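Local coordinates for acyl-CoA dehydrogenase domain protein Tcur3481 (Thermomonospora curvata, PDB 6WY9) that binds FAD and, as a member of the acyl-CoA dehydrogenase family, probably takes part in the flavin-dependent dehydrogenation of an acyl-CoA substrate, at residues B[95-100]-B[175-180]; B[225-230]-B[338-343]. All blocks are in the same frame, centred on the assembly; numbering follows the deposited sequence.

Interaction 1 (B[95-100]-B[175-180]); sequences LAIAEH and LFLVDA
Ala96 and Ile97, on helix 87-100, face Leu175 and Leu177, on strand 172-179, with the two backbones well apart; Ile97 CA lies 8.9 Å from Leu177 CA. At this spacing only side chains can meet, and they do so methyl to methyl. The closest pair is Ile97 CD1 and Leu177 CD1, at 3.9 Å, an ordinary van der Waals distance. Ile97 gets there through its long branch. CG1 stands beside the backbone N (chi1 -71°), and the nearly extended chi2 of 160° carries CD1 out to the strand. The CB of Ile97 does not itself aim at the strand, so the reach comes from the end of the chain. Leu177 does point toward the helix, and its side chain crosses that of Ile97 at about a right angle. The two therefore touch at their ends and do not lie alongside each other. The second pair is looser. Ala96 CB faces Leu175 CD2 at 4.4 Å, where the short methyl of alanine meets one branch of the leucine.

Leu175 and Leu177 are alternate residues, so both project from the helix-facing side of the strand. Phe176 and Val178 turn to its other side, where Phe176 packs edge-to-face on Trp145. Leu164 of strand 160-169 touches both Ala96 and Leu177. The contact lies where the N-terminal helices meet the beta domain of the acyl-CoA dehydrogenase fold. Helix 215-248 also reaches it, through Thr219, which touches both Ala96 and Leu175. No hydrogen bond or salt bridge joins the two segments. The contact is buried, small and wholly apolar, so it depends on shape and the exclusion of water, and no polar bond crosses it.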
loop_
_atom_site.group_PDB
_atom_site.type_symbol
_atom_site.label_atom_id
_atom_site.label_comp_id
_atom_site.label_asym_id
_atom_site.label_seq_id
_atom_site.Cartn_x
_atom_site.Cartn_y
_atom_site.Cartn_z
ATOM N N LEU B 95 -24.555 -20.765 18.243
ATOM C CA LEU B 95 -23.352 -21.216 18.932
ATOM C C LEU B 95 -23.161 -20.491 20.260
ATOM O O LEU B 95 -22.719 -21.099 21.241
ATOM C CB LEU B 95 -22.129 -21.037 18.025
ATOM C CG LEU B 95 -21.997 -22.007 16.849
ATOM C CD1 LEU B 95 -20.690 -21.664 16.040
ATOM C CD2 LEU B 95 -21.950 -23.412 17.377
ATOM N N ALA B 96 -23.502 -19.197 20.328
ATOM C CA ALA B 96 -23.483 -18.491 21.613
ATOM C C ALA B 96 -24.455 -19.123 22.601
ATOM O O ALA B 96 -24.155 -19.240 23.802
ATOM C CB ALA B 96 -23.829 -17.015 21.422
ATOM N N ILE B 97 -25.642 -19.516 22.125
ATOM C CA ILE B 97 -26.598 -20.160 23.028
ATOM C C ILE B 97 -26.075 -21.517 23.457
ATOM O O ILE B 97 -26.215 -21.933 24.622
ATOM C CB ILE B 97 -27.983 -20.288 22.366
ATOM C CG1 ILE B 97 -28.624 -18.903 22.251
ATOM C CG2 ILE B 97 -28.880 -21.229 23.212
ATOM C CD1 ILE B 97 -29.747 -18.821 21.213
ATOM N N ALA B 98 -25.510 -22.250 22.505
ATOM C CA ALA B 98 -25.068 -23.603 22.806
ATOM C C ALA B 98 -23.985 -23.573 23.863
ATOM O O ALA B 98 -23.975 -24.403 24.771
ATOM C CB ALA B 98 -24.575 -24.285 21.531
ATOM N N GLU B 99 -23.102 -22.584 23.802
ATOM C CA GLU B 99 -21.957 -22.569 24.685
ATOM C C GLU B 99 -22.154 -21.726 25.936
ATOM O O GLU B 99 -21.401 -21.898 26.897
ATOM C CB GLU B 99 -20.730 -22.062 23.920
ATOM C CG GLU B 99 -19.434 -22.209 24.714
ATOM C CD GLU B 99 -18.765 -23.583 24.583
ATOM O OE1 GLU B 99 -17.718 -23.787 25.238
ATOM O OE2 GLU B 99 -19.263 -24.443 23.822
ATOM N N HIS B 100 -23.118 -20.800 25.945
ATOM C CA HIS B 100 -23.273 -19.879 27.067
ATOM C C HIS B 100 -24.711 -19.722 27.529
ATOM O O HIS B 100 -24.959 -18.950 28.466
ATOM C CB HIS B 100 -22.729 -18.494 26.716
ATOM C CG HIS B 100 -21.287 -18.495 26.324
ATOM N ND1 HIS B 100 -20.263 -18.453 27.251
ATOM C CD2 HIS B 100 -20.699 -18.547 25.110
ATOM C CE1 HIS B 100 -19.105 -18.464 26.613
ATOM N NE2 HIS B 100 -19.344 -18.518 25.315
ATOM N N LEU B 175 -24.397 -10.186 27.213
ATOM C CA LEU B 175 -25.175 -10.580 26.049
ATOM C C LEU B 175 -26.503 -11.159 26.541
ATOM O O LEU B 175 -26.531 -11.989 27.469
ATOM C CB LEU B 175 -24.380 -11.577 25.169
ATOM C CG LEU B 175 -24.838 -11.819 23.724
ATOM C CD1 LEU B 175 -24.797 -10.518 22.925
ATOM C CD2 LEU B 175 -23.966 -12.882 23.034
ATOM N N PHE B 176 -27.607 -10.695 25.942
ATOM C CA PHE B 176 -28.953 -10.985 26.434
ATOM C C PHE B 176 -29.838 -11.436 25.291
ATOM O O PHE B 176 -29.814 -10.831 24.215
ATOM C CB PHE B 176 -29.595 -9.753 27.073
ATOM C CG PHE B 176 -28.772 -9.138 28.166
ATOM C CD1 PHE B 176 -27.669 -8.333 27.865
ATOM C CD2 PHE B 176 -29.116 -9.357 29.490
ATOM C CE1 PHE B 176 -26.918 -7.761 28.907
ATOM C CE2 PHE B 176 -28.391 -8.809 30.522
ATOM C CZ PHE B 176 -27.297 -8.001 30.234
ATOM N N LEU B 177 -30.650 -12.466 25.541
ATOM C CA LEU B 177 -31.596 -12.973 24.560
ATOM C C LEU B 177 -32.918 -12.217 24.635
ATOM O O LEU B 177 -33.496 -12.041 25.720
ATOM C CB LEU B 177 -31.838 -14.469 24.767
ATOM C CG LEU B 177 -32.630 -15.141 23.642
ATOM C CD1 LEU B 177 -32.078 -16.517 23.353
ATOM C CD2 LEU B 177 -34.103 -15.233 24.036
ATOM N N VAL B 178 -33.422 -11.813 23.472
ATOM C CA VAL B 178 -34.661 -11.050 23.393
ATOM C C VAL B 178 -35.575 -11.686 22.358
ATOM O O VAL B 178 -35.126 -12.043 21.260
ATOM C CB VAL B 178 -34.369 -9.580 23.032
ATOM C CG1 VAL B 178 -35.652 -8.855 22.788
ATOM C CG2 VAL B 178 -33.580 -8.924 24.156
ATOM N N ASP B 179 -36.857 -11.793 22.682
ATOM C CA ASP B 179 -37.823 -12.249 21.688
ATOM C C ASP B 179 -38.154 -11.103 20.740
ATOM O O ASP B 179 -38.209 -9.938 21.149
ATOM C CB ASP B 179 -39.079 -12.805 22.373
ATOM C CG ASP B 179 -38.786 -14.099 23.118
ATOM O OD1 ASP B 179 -37.882 -14.842 22.681
ATOM O OD2 ASP B 179 -39.414 -14.358 24.151
ATOM N N ALA B 180 -38.315 -11.429 19.455
ATOM C CA ALA B 180 -38.517 -10.395 18.439
ATOM C C ALA B 180 -39.854 -9.685 18.586
ATOM O O ALA B 180 -40.029 -8.616 17.994
ATOM C CB ALA B 180 -38.434 -10.985 17.030
#

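Interaction 2 (B[225-230]-B[338-343]); sequences TALAAV and KQISGT
Leu227 and Ile340 bring helix 215-248 against the end of helix 330-340, with their CA atoms 6.7 Å apart. Ile340 can be followed outward. Its CB points toward helix 215-248 and branches there. Ile340 CG2, anti to the backbone N, touches the backbone at Leu227 O (3.7 Å) and looks at the root of that side chain, Leu227 CB (4.3 Å). CG1 stands beside the backbone N (chi1 -71°) and leads to CD1. That tip, Ile340 CD1, presses on Val230 CG1 at 3.5 Å, closer than usual for two carbons. The two side chains cross at about a right angle.

From Ile340 to Thr343 the chain makes a type I turn. Thr343 faces both ways. Its methyl packs on Leu227, with Thr343 CG2 3.7 Å from Leu227 CD1. Its hydroxyl turns back to its own segment, and Thr343 OG1 donates to Gln339 O at 2.7 Å from above the carbonyl plane. Gly342 N reaches the same oxygen from the opposite face, so two donors grip it. A glycine in place of Thr343 would probably open a gap beside Leu227 CD1 and leave Gln339 O with one fewer donor. Ser341 OG donates to Lys338 O at 2.7 Å.

Lys338 NZ hydrogen-bonds a polar side chain on a subunit of another protein. The contact packs the tail of helix 330-340 and its turn on helix 215-248, within the helical C-terminal domain of the acyl-CoA dehydrogenase fold. Alongside, Leu75 of helix 67-80 touches Val230, and Lys301 of helix 295-319 packs on Leu227 and bonds Thr343 O. Gln339 OE1 bonds Thr192 and Ser194, just beyond strand 185-191.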
loop_
_atom_site.group_PDB
_atom_site.type_symbol
_atom_site.label_atom_id
_atom_site.label_comp_id
_atom_site.label_asym_id
_atom_site.label_seq_id
_atom_site.Cartn_x
_atom_site.Cartn_y
_atom_site.Cartn_z
ATOM N N THR B 225 -14.507 -14.244 13.544
ATOM C CA THR B 225 -14.009 -15.408 12.816
ATOM C C THR B 225 -14.984 -15.789 11.712
ATOM O O THR B 225 -14.587 -16.028 10.574
ATOM C CB THR B 225 -13.787 -16.560 13.810
ATOM O OG1 THR B 225 -12.860 -16.138 14.820
ATOM C CG2 THR B 225 -13.240 -17.799 13.129
ATOM N N ALA B 226 -16.280 -15.806 12.034
ATOM C CA ALA B 226 -17.291 -16.156 11.047
ATOM C C ALA B 226 -17.325 -15.142 9.896
ATOM O O ALA B 226 -17.459 -15.521 8.723
ATOM C CB ALA B 226 -18.660 -16.256 11.757
ATOM N N LEU B 227 -17.255 -13.845 10.217
ATOM C CA LEU B 227 -17.247 -12.851 9.159
ATOM C C LEU B 227 -16.022 -13.043 8.278
ATOM O O LEU B 227 -16.094 -12.881 7.065
ATOM C CB LEU B 227 -17.263 -11.421 9.752
ATOM C CG LEU B 227 -18.620 -10.982 10.326
ATOM C CD1 LEU B 227 -18.424 -9.801 11.401
ATOM C CD2 LEU B 227 -19.566 -10.580 9.173
ATOM N N ALA B 228 -14.880 -13.354 8.884
ATOM C CA ALA B 228 -13.698 -13.619 8.075
ATOM C C ALA B 228 -13.908 -14.837 7.183
ATOM O O ALA B 228 -13.425 -14.853 6.051
ATOM C CB ALA B 228 -12.477 -13.787 8.957
ATOM N N ALA B 229 -14.668 -15.845 7.641
ATOM C CA ALA B 229 -14.925 -16.989 6.756
ATOM C C ALA B 229 -15.726 -16.571 5.521
ATOM O O ALA B 229 -15.415 -16.985 4.390
ATOM C CB ALA B 229 -15.643 -18.115 7.516
ATOM N N VAL B 230 -16.767 -15.749 5.713
ATOM C CA VAL B 230 -17.565 -15.297 4.568
ATOM C C VAL B 230 -16.684 -14.485 3.624
ATOM O O VAL B 230 -16.731 -14.638 2.394
ATOM C CB VAL B 230 -18.770 -14.459 5.051
ATOM C CG1 VAL B 230 -19.603 -13.957 3.840
ATOM C CG2 VAL B 230 -19.618 -15.240 6.074
ATOM N N LYS B 338 -17.140 -5.063 0.733
ATOM C CA LYS B 338 -17.134 -3.733 1.323
ATOM C C LYS B 338 -17.914 -3.728 2.639
ATOM O O LYS B 338 -17.425 -3.246 3.670
ATOM C CB LYS B 338 -17.704 -2.754 0.270
ATOM C CG LYS B 338 -18.125 -1.370 0.708
ATOM C CD LYS B 338 -17.099 -0.271 0.287
ATOM C CE LYS B 338 -17.445 1.119 0.899
ATOM N NZ LYS B 338 -16.248 2.105 0.869
ATOM N N GLN B 339 -19.125 -4.288 2.643
ATOM C CA GLN B 339 -19.894 -4.297 3.887
ATOM C C GLN B 339 -19.190 -5.119 4.972
ATOM O O GLN B 339 -19.083 -4.689 6.133
ATOM C CB GLN B 339 -21.302 -4.883 3.678
ATOM C CG GLN B 339 -22.054 -4.781 5.040
ATOM C CD GLN B 339 -23.552 -4.844 4.871
ATOM O OE1 GLN B 339 -24.103 -4.228 3.957
ATOM N NE2 GLN B 339 -24.218 -5.572 5.759
ATOM N N ILE B 340 -18.713 -6.311 4.610
ATOM C CA ILE B 340 -18.119 -7.181 5.617
ATOM C C ILE B 340 -16.893 -6.512 6.240
ATOM O O ILE B 340 -16.642 -6.641 7.454
ATOM C CB ILE B 340 -17.782 -8.555 5.008
ATOM C CG1 ILE B 340 -19.068 -9.328 4.727
ATOM C CG2 ILE B 340 -16.937 -9.392 5.986
ATOM C CD1 ILE B 340 -18.792 -10.595 3.859
ATOM N N SER B 341 -16.130 -5.769 5.429
ATOM C CA SER B 341 -14.872 -5.183 5.897
ATOM C C SER B 341 -15.090 -4.094 6.943
ATOM O O SER B 341 -14.113 -3.637 7.572
ATOM C CB SER B 341 -14.073 -4.614 4.707
ATOM O OG SER B 341 -14.772 -3.493 4.138
ATOM N N GLY B 342 -16.336 -3.676 7.150
ATOM C CA GLY B 342 -16.671 -2.717 8.203
ATOM C C GLY B 342 -17.528 -3.291 9.337
ATOM O O GLY B 342 -17.888 -2.567 10.275
ATOM N N THR B 343 -17.878 -4.574 9.260
ATOM C CA THR B 343 -18.856 -5.144 10.196
ATOM C C THR B 343 -18.123 -5.476 11.486
ATOM O O THR B 343 -17.076 -6.132 11.457
ATOM C CB THR B 343 -19.529 -6.357 9.572
ATOM O OG1 THR B 343 -20.118 -5.898 8.332
ATOM C CG2 THR B 343 -20.647 -6.941 10.529
#

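Overall arrangement
Both contacts are buried, and every residue that touches across them is buried too. Interaction 2 lies nearer the middle of the chain, about 6 Å from its centre to the chain centre, against 16 Å for interaction 1. Helix 215-248 is common ground: it supplies one side of interaction 2, and Thr219, earlier on it, touches both segments of interaction 1. The centres of the contacts are about 21 Å apart. Interaction 1 joins a helix to a sheet with sparse methyl packing, burying 95 Å². Interaction 2 joins two helical elements, buries 218 Å², and adds a turn whose hydroxyls bond back to the carbonyls of the helix before it. Only interaction 2 has a subunit of another protein at its edge.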